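Local coordinates for protein carboxypeptidase Y inhibitor (Saccharomyces cerevisiae, PDB 1WPX) that inhibits the serine peptidase carboxypeptidase Y specifically and potently, as a member of the phosphatidylethanolamine-binding protein family, at residues Phe31-Tyr41 against Gln208-Tyr216; Pro62-Lys70 against Thr132-Asn140. One frame throughout, in Å; residues are numbered along the deposited sequence.

Strands 35-40 and 63-69 are neighbours in the antiparallel sheet, joined by their backbones, and the two contacts use them differently. Contact 1 carries 31-41 across to strand 208-216 close to the centre of the molecule; nearly everything that touches is buried, and the hold comes from side chains crossing, with two direct hydrogen bonds. Contact 2, about 11 Å away between centres, is a true antiparallel ladder further out, between 63-69 and 134-140, with five backbone bonds, phenylalanines on one face and an exposed, charged end. Val-210 of contact 1 packs on Phe-66 of contact 2, so the core runs from one to the other.

Contact 1: Phe31-Tyr41 against Gln208-Tyr216; sequences FQPSGILAVEY and QLVASNFFY
Leu-209 sets its CD1 methyl over one face of the Phe-31 ring, 3.6 Å from the centroid, in a CH-pi contact where the two side chains cross at about a right angle. With CG anti to the backbone N (chi1 169°), the Phe-31 ring turns toward strand 208-216, and its edge lies near Val-210 O and Ala-211 N. That same Val-210 O accepts a nearly straight bond from Ser-34 N, at 3.1 Å and in the carbonyl plane. Val-210 and Ala-211 form a classic beta bulge opposite Leu-168, and the CB of Ala-211 comes to 4.1 Å from Leu-37 CB. Strands 35-40 and 208-216 do not pair as a ladder here: they cross at -39° in this phosphatidylethanolamine-binding protein fold and, apart from that one backbone bond, the segments meet through side chains. Asn-213 is one of these, its ND2 approaching Leu-37 O almost end-on at 2.9 Å, though that oxygen sits somewhat out of the Asn-213 amide plane. OD1 accepts from Phe-214 N and from Met-49 N, which probably holds the amide in this rotation, with a further weak bond from ND2 to Val-47 O. With an alanine here, Leu-37 O would probably lose this donor, and Met-49 N and Phe-214 N their shared acceptor. Tyr-41 turns its edge toward the face of Phe-215 in an offset T-shaped pair, centroids 5.8 Å apart and planes at 83°. Its hydroxyl, 3.5 Å from Phe-215 CE2, is hydrogen-bonded to that of Tyr-150, while the Phe-215 ring also meets Tyr-164.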
loop_
_atom_site.group_PDB
_atom_site.type_symbol
_atom_site.label_atom_id
_atom_site.label_comp_id
_atom_site.label_asym_id
_atom_site.label_seq_id
_atom_site.Cartn_x
_atom_site.Cartn_y
_atom_site.Cartn_z
ATOM N N PHE B 31 3.141 -16.897 19.136
ATOM C CA PHE B 31 2.458 -15.683 19.559
ATOM C C PHE B 31 1.370 -15.216 18.585
ATOM O O PHE B 31 1.581 -15.150 17.369
ATOM C CB PHE B 31 3.473 -14.557 19.775
ATOM C CG PHE B 31 2.848 -13.207 19.958
ATOM C CD1 PHE B 31 3.096 -12.185 19.047
ATOM C CD2 PHE B 31 2.001 -12.956 21.036
ATOM C CE1 PHE B 31 2.508 -10.934 19.206
ATOM C CE2 PHE B 31 1.407 -11.708 21.208
ATOM C CZ PHE B 31 1.660 -10.695 20.292
ATOM N N GLN B 32 0.206 -14.899 19.145
ATOM C CA GLN B 32 -0.936 -14.417 18.382
ATOM C C GLN B 32 -1.350 -13.085 18.979
ATOM O O GLN B 32 -1.656 -13.004 20.163
ATOM C CB GLN B 32 -2.117 -15.385 18.495
ATOM C CG GLN B 32 -1.932 -16.717 17.791
ATOM C CD GLN B 32 -1.927 -16.580 16.283
ATOM O OE1 GLN B 32 -1.098 -15.864 15.719
ATOM N NE2 GLN B 32 -2.856 -17.264 15.620
ATOM N N PRO B 33 -1.352 -12.017 18.173
ATOM C CA PRO B 33 -1.748 -10.699 18.683
ATOM C C PRO B 33 -3.250 -10.675 18.972
ATOM O O PRO B 33 -4.033 -11.264 18.229
ATOM C CB PRO B 33 -1.377 -9.754 17.538
ATOM C CG PRO B 33 -0.291 -10.495 16.806
ATOM C CD PRO B 33 -0.790 -11.910 16.818
ATOM N N SER B 34 -3.648 -10.000 20.047
ATOM C CA SER B 34 -5.059 -9.909 20.404
ATOM C C SER B 34 -5.643 -8.623 19.868
ATOM O O SER B 34 -6.859 -8.465 19.788
ATOM C CB SER B 34 -5.238 -9.959 21.916
ATOM O OG SER B 34 -4.898 -11.237 22.408
ATOM N N GLY B 35 -4.762 -7.702 19.505
ATOM C CA GLY B 35 -5.189 -6.429 18.962
ATOM C C GLY B 35 -3.997 -5.821 18.259
ATOM O O GLY B 35 -3.020 -6.521 17.996
ATOM N N ILE B 36 -4.064 -4.538 17.932
ATOM C CA ILE B 36 -2.930 -3.910 17.288
ATOM C C ILE B 36 -2.589 -2.629 18.030
ATOM O O ILE B 36 -3.472 -1.901 18.482
ATOM C CB ILE B 36 -3.198 -3.628 15.777
ATOM C CG1 ILE B 36 -4.007 -2.354 15.609
ATOM C CG2 ILE B 36 -3.891 -4.823 15.124
ATOM C CD1 ILE B 36 -3.127 -1.167 15.299
ATOM N N LEU B 37 -1.294 -2.369 18.162
ATOM C CA LEU B 37 -0.816 -1.192 18.872
ATOM C C LEU B 37 -0.402 -0.066 17.932
ATOM O O LEU B 37 0.607 -0.168 17.233
ATOM C CB LEU B 37 0.374 -1.577 19.754
ATOM C CG LEU B 37 0.926 -0.515 20.709
ATOM C CD1 LEU B 37 -0.100 -0.163 21.783
ATOM C CD2 LEU B 37 2.187 -1.061 21.352
ATOM N N ALA B 38 -1.183 1.008 17.910
ATOM C CA ALA B 38 -0.848 2.144 17.068
ATOM C C ALA B 38 0.024 3.060 17.907
ATOM O O ALA B 38 -0.332 3.425 19.021
ATOM C CB ALA B 38 -2.100 2.871 16.627
ATOM N N VAL B 39 1.182 3.412 17.370
ATOM C CA VAL B 39 2.121 4.275 18.064
ATOM C C VAL B 39 2.515 5.391 17.110
ATOM O O VAL B 39 2.686 5.162 15.915
ATOM C CB VAL B 39 3.380 3.483 18.481
ATOM C CG1 VAL B 39 4.303 4.355 19.329
ATOM C CG2 VAL B 39 2.966 2.218 19.240
ATOM N N GLU B 40 2.660 6.599 17.643
ATOM C CA GLU B 40 3.029 7.750 16.832
ATOM C C GLU B 40 3.785 8.811 17.626
ATOM O O GLU B 40 3.469 9.075 18.784
ATOM C CB GLU B 40 1.773 8.372 16.235
ATOM C CG GLU B 40 2.041 9.593 15.402
ATOM C CD GLU B 40 0.770 10.308 15.024
ATOM O OE1 GLU B 40 0.060 10.775 15.943
ATOM O OE2 GLU B 40 0.480 10.397 13.810
ATOM N N TYR B 41 4.787 9.417 16.998
ATOM C CA TYR B 41 5.571 10.467 17.637
ATOM C C TYR B 41 4.970 11.798 17.238
ATOM O O TYR B 41 4.890 12.724 18.044
ATOM C CB TYR B 41 7.022 10.389 17.185
ATOM C CG TYR B 41 7.782 9.262 17.834
ATOM C CD1 TYR B 41 8.284 9.391 19.129
ATOM C CD2 TYR B 41 7.978 8.053 17.168
ATOM C CE1 TYR B 41 8.966 8.342 19.745
ATOM C CE2 TYR B 41 8.656 6.999 17.776
ATOM C CZ TYR B 41 9.147 7.153 19.061
ATOM O OH TYR B 41 9.822 6.122 19.655
ATOM N N GLN B 208 1.388 -10.913 30.375
ATOM C CA GLN B 208 0.822 -11.513 29.174
ATOM C C GLN B 208 0.946 -10.561 27.985
ATOM O O GLN B 208 0.317 -9.506 27.969
ATOM C CB GLN B 208 -0.654 -11.838 29.412
ATOM C CG GLN B 208 -1.250 -12.846 28.436
ATOM C CD GLN B 208 -2.771 -12.876 28.484
ATOM O OE1 GLN B 208 -3.374 -12.868 29.558
ATOM N NE2 GLN B 208 -3.397 -12.915 27.315
ATOM N N LEU B 209 1.756 -10.936 26.998
ATOM C CA LEU B 209 1.952 -10.120 25.795
ATOM C C LEU B 209 0.632 -10.005 25.038
ATOM O O LEU B 209 -0.012 -11.012 24.763
ATOM C CB LEU B 209 2.983 -10.768 24.871
ATOM C CG LEU B 209 3.950 -9.865 24.096
ATOM C CD1 LEU B 209 4.322 -10.542 22.779
ATOM C CD2 LEU B 209 3.328 -8.511 23.833
ATOM N N VAL B 210 0.234 -8.787 24.692
ATOM C CA VAL B 210 -1.016 -8.587 23.969
ATOM C C VAL B 210 -0.829 -7.986 22.578
ATOM O O VAL B 210 -1.582 -8.307 21.661
ATOM C CB VAL B 210 -1.996 -7.696 24.787
ATOM C CG1 VAL B 210 -3.167 -7.250 23.922
ATOM C CG2 VAL B 210 -2.528 -8.480 25.972
ATOM N N ALA B 211 0.171 -7.122 22.417
ATOM C CA ALA B 211 0.412 -6.490 21.123
ATOM C C ALA B 211 1.834 -5.970 20.969
ATOM O O ALA B 211 2.584 -5.879 21.943
ATOM C CB ALA B 211 -0.573 -5.350 20.913
ATOM N N SER B 212 2.192 -5.628 19.731
ATOM C CA SER B 212 3.523 -5.112 19.422
ATOM C C SER B 212 3.621 -4.389 18.073
ATOM O O SER B 212 2.980 -4.771 17.101
ATOM C CB SER B 212 4.537 -6.253 19.444
ATOM O OG SER B 212 5.827 -5.779 19.102
ATOM N N ASN B 213 4.427 -3.337 18.035
ATOM C CA ASN B 213 4.667 -2.566 16.823
ATOM C C ASN B 213 6.154 -2.221 16.876
ATOM O O ASN B 213 6.781 -2.366 17.922
ATOM C CB ASN B 213 3.843 -1.280 16.821
ATOM C CG ASN B 213 3.660 -0.698 15.423
ATOM O OD1 ASN B 213 4.389 -1.035 14.496
ATOM N ND2 ASN B 213 2.689 0.188 15.276
ATOM N N PHE B 214 6.732 -1.770 15.771
ATOM C CA PHE B 214 8.149 -1.436 15.792
ATOM C C PHE B 214 8.576 -0.601 14.592
ATOM O O PHE B 214 7.858 -0.493 13.599
ATOM C CB PHE B 214 8.987 -2.717 15.848
ATOM C CG PHE B 214 9.052 -3.447 14.543
ATOM C CD1 PHE B 214 10.240 -3.503 13.824
ATOM C CD2 PHE B 214 7.917 -4.037 14.004
ATOM C CE1 PHE B 214 10.295 -4.135 12.587
ATOM C CE2 PHE B 214 7.960 -4.670 12.770
ATOM C CZ PHE B 214 9.153 -4.717 12.059
ATOM N N PHE B 215 9.758 -0.010 14.695
ATOM C CA PHE B 215 10.288 0.809 13.621
ATOM C C PHE B 215 11.806 0.687 13.603
ATOM O O PHE B 215 12.400 0.080 14.503
ATOM C CB PHE B 215 9.854 2.273 13.800
ATOM C CG PHE B 215 10.548 3.002 14.929
ATOM C CD1 PHE B 215 11.710 3.733 14.694
ATOM C CD2 PHE B 215 10.008 3.006 16.213
ATOM C CE1 PHE B 215 12.320 4.467 15.722
ATOM C CE2 PHE B 215 10.611 3.737 17.253
ATOM C CZ PHE B 215 11.767 4.469 17.005
ATOM N N TYR B 216 12.422 1.233 12.559
ATOM C CA TYR B 216 13.870 1.204 12.423
ATOM C C TYR B 216 14.406 2.624 12.481
ATOM O O TYR B 216 13.741 3.578 12.073
ATOM C CB TYR B 216 14.303 0.578 11.090
ATOM C CG TYR B 216 14.188 -0.929 10.983
ATOM C CD1 TYR B 216 13.038 -1.528 10.470
ATOM C CD2 TYR B 216 15.252 -1.755 11.346
ATOM C CE1 TYR B 216 12.952 -2.914 10.313
ATOM C CE2 TYR B 216 15.180 -3.142 11.197
ATOM C CZ TYR B 216 14.027 -3.716 10.679
ATOM O OH TYR B 216 13.943 -5.085 10.529
#

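Contact 2: Pro62-Lys70 against Thr132-Asn140; sequences PQFQFTFNK and TEFFASEFN
Phe-68 lays its CB over a face of the Phe-135 ring, 3.7 Å from the centroid, at the tight centre of this antiparallel ladder. Phe-135 has CG between its backbone N and carbonyl carbon (chi1 69°), which brings its ring back across the neighbouring strand; the two rings are near-parallel but displaced, with little overlap. The backbones here close in hydrogen-bonded pairs: Phe-68 N gives to Phe-135 O at 2.7 Å and Phe-66 N to Ser-137 O at 2.7 Å, with a return bond in each pair. Next along, the ring edge of Phe-139 meets Phe-64 CB at 3.8 Å, and Leu-168 lies against both Phe-66 and Phe-139. Here the ladder opens, and a water stands between the strands, donating to Phe-64 O and accepting from Phe-139 N.

At the other end the contact passes to solvent: Lys-70 N still bonds to Glu-133 O at 2.8 Å, but the lysine chain lies alongside Thr-132 and crosses the aliphatic part of Glu-133. On the side of Gln-65, Thr-67 and Phe-134, Gln-65 NE2 bonds to the backbone of another protein's chain, and an aromatic side chain of that chain meets the Phe-134 ring edge-to-face. The chemistry thus implies a two-sided ladder: Phe-66 and Phe-68 buried, with Phe-135 and Phe-139 covering them while partly exposed, and a mixed polar and aromatic surface offered to the bound protein, probably carboxypeptidase Y.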
loop_
_atom_site.group_PDB
_atom_site.type_symbol
_atom_site.label_atom_id
_atom_site.label_comp_id
_atom_site.label_asym_id
_atom_site.label_seq_id
_atom_site.Cartn_x
_atom_site.Cartn_y
_atom_site.Cartn_z
ATOM N N PRO B 62 6.312 8.856 22.615
ATOM C CA PRO B 62 5.211 8.757 21.654
ATOM C C PRO B 62 3.853 8.491 22.291
ATOM O O PRO B 62 3.762 8.154 23.469
ATOM C CB PRO B 62 5.651 7.602 20.771
ATOM C CG PRO B 62 6.267 6.681 21.764
ATOM C CD PRO B 62 7.110 7.615 22.615
ATOM N N GLN B 63 2.797 8.646 21.494
ATOM C CA GLN B 63 1.433 8.387 21.946
ATOM C C GLN B 63 1.056 6.964 21.536
ATOM O O GLN B 63 1.569 6.438 20.542
ATOM C CB GLN B 63 0.465 9.369 21.307
ATOM C CG GLN B 63 0.778 10.812 21.596
ATOM C CD GLN B 63 -0.161 11.750 20.871
ATOM O OE1 GLN B 63 -1.374 11.751 21.117
ATOM N NE2 GLN B 63 0.391 12.551 19.959
ATOM N N PHE B 64 0.152 6.350 22.292
ATOM C CA PHE B 64 -0.273 4.984 22.011
ATOM C C PHE B 64 -1.788 4.830 21.938
ATOM O O PHE B 64 -2.537 5.619 22.510
ATOM C CB PHE B 64 0.252 4.047 23.097
ATOM C CG PHE B 64 1.739 4.089 23.271
ATOM C CD1 PHE B 64 2.562 3.220 22.557
ATOM C CD2 PHE B 64 2.323 4.986 24.167
ATOM C CE1 PHE B 64 3.949 3.237 22.733
ATOM C CE2 PHE B 64 3.707 5.014 24.352
ATOM C CZ PHE B 64 4.523 4.134 23.632
ATOM N N GLN B 65 -2.222 3.799 21.219
ATOM C CA GLN B 65 -3.633 3.470 21.075
ATOM C C GLN B 65 -3.707 1.970 20.917
ATOM O O GLN B 65 -2.870 1.377 20.245
ATOM C CB GLN B 65 -4.265 4.124 19.844
ATOM C CG GLN B 65 -5.726 3.696 19.644
ATOM C CD GLN B 65 -6.319 4.157 18.326
ATOM O OE1 GLN B 65 -5.804 3.836 17.257
ATOM N NE2 GLN B 65 -7.415 4.903 18.395
ATOM N N PHE B 66 -4.706 1.358 21.540
ATOM C CA PHE B 66 -4.882 -0.085 21.454
ATOM C C PHE B 66 -6.223 -0.393 20.811
ATOM O O PHE B 66 -7.256 0.107 21.237
ATOM C CB PHE B 66 -4.815 -0.716 22.843
ATOM C CG PHE B 66 -5.047 -2.202 22.850
ATOM C CD1 PHE B 66 -4.249 -3.052 22.092
ATOM C CD2 PHE B 66 -6.059 -2.756 23.627
ATOM C CE1 PHE B 66 -4.455 -4.431 22.105
ATOM C CE2 PHE B 66 -6.273 -4.137 23.648
ATOM C CZ PHE B 66 -5.468 -4.974 22.885
ATOM N N THR B 67 -6.196 -1.192 19.757
ATOM C CA THR B 67 -7.423 -1.568 19.089
ATOM C C THR B 67 -7.621 -3.048 19.331
ATOM O O THR B 67 -6.805 -3.874 18.924
ATOM C CB THR B 67 -7.362 -1.297 17.570
ATOM O OG1 THR B 67 -7.455 0.110 17.334
ATOM C CG2 THR B 67 -8.504 -1.988 16.854
ATOM N N PHE B 68 -8.694 -3.376 20.033
ATOM C CA PHE B 68 -8.990 -4.768 20.301
ATOM C C PHE B 68 -10.033 -5.226 19.298
ATOM O O PHE B 68 -10.986 -4.503 18.993
ATOM C CB PHE B 68 -9.503 -4.954 21.732
ATOM C CG PHE B 68 -10.088 -6.312 21.989
ATOM C CD1 PHE B 68 -11.461 -6.527 21.879
ATOM C CD2 PHE B 68 -9.265 -7.391 22.308
ATOM C CE1 PHE B 68 -12.006 -7.796 22.081
ATOM C CE2 PHE B 68 -9.800 -8.670 22.514
ATOM C CZ PHE B 68 -11.172 -8.871 22.400
ATOM N N ASN B 69 -9.830 -6.426 18.772
ATOM C CA ASN B 69 -10.754 -6.999 17.806
ATOM C C ASN B 69 -10.973 -8.462 18.146
ATOM O O ASN B 69 -10.123 -9.304 17.847
ATOM C CB ASN B 69 -10.188 -6.880 16.393
ATOM C CG ASN B 69 -11.109 -7.474 15.351
ATOM O OD1 ASN B 69 -12.280 -7.099 15.261
ATOM N ND2 ASN B 69 -10.589 -8.405 14.555
ATOM N N LYS B 70 -12.098 -8.760 18.791
ATOM C CA LYS B 70 -12.410 -10.137 19.153
ATOM C C LYS B 70 -12.630 -10.911 17.866
ATOM O O LYS B 70 -13.750 -11.001 17.362
ATOM C CB LYS B 70 -13.669 -10.200 20.019
ATOM C CG LYS B 70 -14.186 -11.612 20.254
ATOM C CD LYS B 70 -15.395 -11.603 21.173
ATOM C CE LYS B 70 -16.153 -12.915 21.099
ATOM N NZ LYS B 70 -16.718 -13.128 19.733
ATOM N N THR B 132 -17.189 -10.198 17.603
ATOM C CA THR B 132 -18.269 -9.280 17.954
ATOM C C THR B 132 -17.759 -8.091 18.774
ATOM O O THR B 132 -18.290 -6.981 18.680
ATOM C CB THR B 132 -19.384 -10.010 18.748
ATOM O OG1 THR B 132 -20.337 -9.052 19.227
ATOM C CG2 THR B 132 -18.794 -10.785 19.922
ATOM N N GLU B 133 -16.724 -8.328 19.575
ATOM C CA GLU B 133 -16.146 -7.276 20.398
ATOM C C GLU B 133 -15.126 -6.485 19.582
ATOM O O GLU B 133 -14.330 -7.054 18.824
ATOM C CB GLU B 133 -15.461 -7.883 21.626
ATOM C CG GLU B 133 -16.374 -8.704 22.513
ATOM C CD GLU B 133 -17.305 -7.845 23.336
ATOM O OE1 GLU B 133 -17.911 -6.915 22.765
ATOM O OE2 GLU B 133 -17.435 -8.101 24.552
ATOM N N PHE B 134 -15.157 -5.169 19.743
ATOM C CA PHE B 134 -14.239 -4.295 19.035
ATOM C C PHE B 134 -14.197 -2.925 19.687
ATOM O O PHE B 134 -15.228 -2.400 20.105
ATOM C CB PHE B 134 -14.673 -4.127 17.574
ATOM C CG PHE B 134 -13.906 -3.059 16.837
ATOM C CD1 PHE B 134 -12.703 -3.358 16.201
ATOM C CD2 PHE B 134 -14.354 -1.738 16.841
ATOM C CE1 PHE B 134 -11.954 -2.356 15.583
ATOM C CE2 PHE B 134 -13.616 -0.733 16.230
ATOM C CZ PHE B 134 -12.411 -1.041 15.600
ATOM N N PHE B 135 -13.003 -2.348 19.768
ATOM C CA PHE B 135 -12.839 -1.014 20.328
ATOM C C PHE B 135 -11.413 -0.518 20.192
ATOM O O PHE B 135 -10.458 -1.295 20.237
ATOM C CB PHE B 135 -13.266 -0.970 21.804
ATOM C CG PHE B 135 -12.354 -1.723 22.739
ATOM C CD1 PHE B 135 -11.110 -1.213 23.085
ATOM C CD2 PHE B 135 -12.751 -2.943 23.278
ATOM C CE1 PHE B 135 -10.272 -1.904 23.954
ATOM C CE2 PHE B 135 -11.924 -3.643 24.147
ATOM C CZ PHE B 135 -10.681 -3.122 24.487
ATOM N N ALA B 136 -11.286 0.787 20.008
ATOM C CA ALA B 136 -9.995 1.427 19.888
ATOM C C ALA B 136 -9.945 2.397 21.051
ATOM O O ALA B 136 -10.863 3.188 21.236
ATOM C CB ALA B 136 -9.895 2.175 18.574
ATOM N N SER B 137 -8.882 2.332 21.842
ATOM C CA SER B 137 -8.757 3.216 22.984
ATOM C C SER B 137 -7.331 3.618 23.297
ATOM O O SER B 137 -6.385 2.876 23.050
ATOM C CB SER B 137 -9.369 2.559 24.224
ATOM O OG SER B 137 -9.109 3.333 25.388
ATOM N N GLU B 138 -7.191 4.815 23.852
ATOM C CA GLU B 138 -5.894 5.322 24.255
ATOM C C GLU B 138 -5.764 4.969 25.728
ATOM O O GLU B 138 -6.700 4.441 26.329
ATOM C CB GLU B 138 -5.833 6.830 24.062
ATOM C CG GLU B 138 -6.054 7.245 22.626
ATOM C CD GLU B 138 -5.797 8.715 22.407
ATOM O OE1 GLU B 138 -6.469 9.536 23.073
ATOM O OE2 GLU B 138 -4.921 9.042 21.571
ATOM N N PHE B 139 -4.613 5.254 26.316
ATOM C CA PHE B 139 -4.418 4.925 27.714
ATOM C C PHE B 139 -4.614 6.111 28.636
ATOM O O PHE B 139 -4.474 7.266 28.229
ATOM C CB PHE B 139 -3.023 4.345 27.912
ATOM C CG PHE B 139 -2.804 3.071 27.174
ATOM C CD1 PHE B 139 -3.328 1.880 27.655
ATOM C CD2 PHE B 139 -2.122 3.065 25.963
ATOM C CE1 PHE B 139 -3.182 0.696 26.940
ATOM C CE2 PHE B 139 -1.972 1.888 25.237
ATOM C CZ PHE B 139 -2.505 0.699 25.728
ATOM N N ASN B 140 -4.976 5.811 29.878
ATOM C CA ASN B 140 -5.139 6.844 30.879
ATOM C C ASN B 140 -3.793 6.854 31.590
ATOM O O ASN B 140 -3.463 5.934 32.349
ATOM C CB ASN B 140 -6.254 6.490 31.853
ATOM C CG ASN B 140 -6.533 7.604 32.834
ATOM O OD1 ASN B 140 -7.482 7.539 33.611
ATOM N ND2 ASN B 140 -5.702 8.640 32.804
HETATM O O HOH W 1 -2.352 6.779 24.913
#